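PDB 3F6A: hydrolase, NUDIX family from Clostridium perfringens ATCC 13124, which is a NUDIX-family hydrolase that probably cleaves nucleoside diphosphates linked to another moiety. Local coordinates for the interface of chains A and B. Residues are numbered along the deposited sequence; one frame, centred on the assembly and turned at random. Chains: chain A/B, Hydrolase, NUDIX family.

The interface of chains A and B. Residues chain A 88-90, 137, 139; chain B 69, 73, 76, 78-79.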
# COMPACT_ATOMS: atom_id res chain seq x y z
N ILE A 88 -4.21 -6.80 0.13
CA ILE A 88 -4.61 -8.21 0.20
C ILE A 88 -3.98 -9.10 -0.87
O ILE A 88 -3.78 -8.68 -2.01
CB ILE A 88 -6.14 -8.31 0.11
CG1 ILE A 88 -6.77 -7.57 1.29
CG2 ILE A 88 -6.58 -9.77 0.08
CD1 ILE A 88 -8.29 -7.50 1.24
N LEU A 89 -3.68 -10.34 -0.49
CA LEU A 89 -3.11 -11.30 -1.44
C LEU A 89 -4.23 -12.18 -1.98
O LEU A 89 -4.90 -12.90 -1.23
CB LEU A 89 -2.05 -12.17 -0.75
CG LEU A 89 -1.37 -13.21 -1.64
CD1 LEU A 89 -0.61 -12.53 -2.77
CD2 LEU A 89 -0.42 -14.06 -0.79
N GLY A 90 -4.44 -12.09 -3.30
CA GLY A 90 -5.48 -12.85 -3.97
C GLY A 90 -4.92 -14.03 -4.73
O GLY A 90 -3.76 -14.02 -5.17
N GLN A 137 -18.49 -12.60 -0.73
CA GLN A 137 -17.49 -13.14 0.20
C GLN A 137 -17.49 -12.31 1.48
O GLN A 137 -17.74 -11.11 1.44
CB GLN A 137 -16.11 -13.09 -0.43
CG GLN A 137 -16.06 -13.68 -1.82
CD GLN A 137 -14.82 -13.29 -2.58
OE1 GLN A 137 -14.69 -13.57 -3.77
NE2 GLN A 137 -13.88 -12.63 -1.90
N ASN A 139 -15.00 -11.16 3.46
CA ASN A 139 -14.05 -10.05 3.52
C ASN A 139 -14.51 -8.87 2.66
O ASN A 139 -14.16 -7.72 2.93
CB ASN A 139 -12.64 -10.51 3.12
CG ASN A 139 -12.51 -10.89 1.66
OD1 ASN A 139 -13.44 -11.41 1.06
ND2 ASN A 139 -11.34 -10.65 1.09
N LEU B 69 -11.23 -7.81 9.36
CA LEU B 69 -10.81 -8.05 7.99
C LEU B 69 -9.86 -9.25 7.90
O LEU B 69 -9.94 -10.04 6.96
CB LEU B 69 -10.14 -6.81 7.40
CG LEU B 69 -9.77 -6.95 5.91
CD1 LEU B 69 -11.01 -7.30 5.10
CD2 LEU B 69 -9.16 -5.66 5.41
N CYS B 73 -10.90 -12.44 5.75
CA CYS B 73 -10.03 -12.80 4.63
C CYS B 73 -9.74 -14.29 4.68
O CYS B 73 -9.80 -14.98 3.67
CB CYS B 73 -8.72 -12.01 4.68
SG CYS B 73 -8.78 -10.37 3.92
N SER B 76 -12.30 -16.17 3.22
CA SER B 76 -12.54 -15.97 1.80
C SER B 76 -11.46 -16.55 0.91
O SER B 76 -11.52 -16.42 -0.31
CB SER B 76 -12.72 -14.48 1.50
OG SER B 76 -13.78 -13.94 2.27
N GLU B 78 -8.31 -15.60 1.00
CA GLU B 78 -7.31 -14.58 0.73
C GLU B 78 -6.55 -14.26 2.00
O GLU B 78 -6.89 -14.74 3.07
CB GLU B 78 -7.96 -13.31 0.19
CG GLU B 78 -8.77 -13.53 -1.07
CD GLU B 78 -9.15 -12.23 -1.74
OE1 GLU B 78 -9.88 -11.43 -1.12
OE2 GLU B 78 -8.70 -12.02 -2.90
N LYS B 79 -5.52 -13.43 1.87
CA LYS B 79 -4.71 -13.05 3.03
C LYS B 79 -4.60 -11.55 3.18
O LYS B 79 -4.40 -10.83 2.20
CB LYS B 79 -3.30 -13.63 2.90
CG LYS B 79 -3.25 -15.11 2.58
CD LYS B 79 -3.86 -15.95 3.70
CE LYS B 79 -3.64 -17.43 3.42
NZ LYS B 79 -2.18 -17.69 3.23
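A:Asn139 reaches across to B:Cys73, B:Ser76 and B:Glu78 at a two-fold interface of two NUDIX-fold copies, where helix 67-74 and the segment after it from chain B lie against chain A; whether this dimer forms in solution the structure alone does not show. CB of A:Asn139 rests on the end of the B helix, 3.8 Å from CA of B:Cys73. A chi1 of 68°, with CG between the backbone N and the carbonyl carbon, turns the amide towards B:Ser76, whose CB lies over the amide face. OD1 of A:Asn139 accepts a hydrogen bond from OG of B:Ser76 at 2.8 Å, the donor standing 62° out of the carbonyl plane, while NE2 of A:Gln137, from its own chain, comes in that plane onto a lone pair. ND2 of A:Asn139 donates, almost in its amide plane, to the carboxylate OE1 of B:Glu78, 2.8 Å away and nearly along the C-O axis, with amide and carboxylate planes close to perpendicular. OG of B:Ser76 in turn accepts a nearly straight hydrogen bond (171° at H) from the backbone N-H of A:Asn139, near the start of helix 138-150; the hydroxyl is thus donor to the side chain and acceptor from the backbone of the same residue. Alongside, A:Leu89 and B:Lys79 form an antiparallel bridge: N of A:Leu89 to O of B:Lys79 at 2.8 Å, and N of B:Lys79 to O of A:Leu89 at 3.2 Å. Between bridge and amide, CG2 of A:Ile88 packs 3.8 Å from CB of B:Glu78, and its CD1 touches SG of B:Cys73.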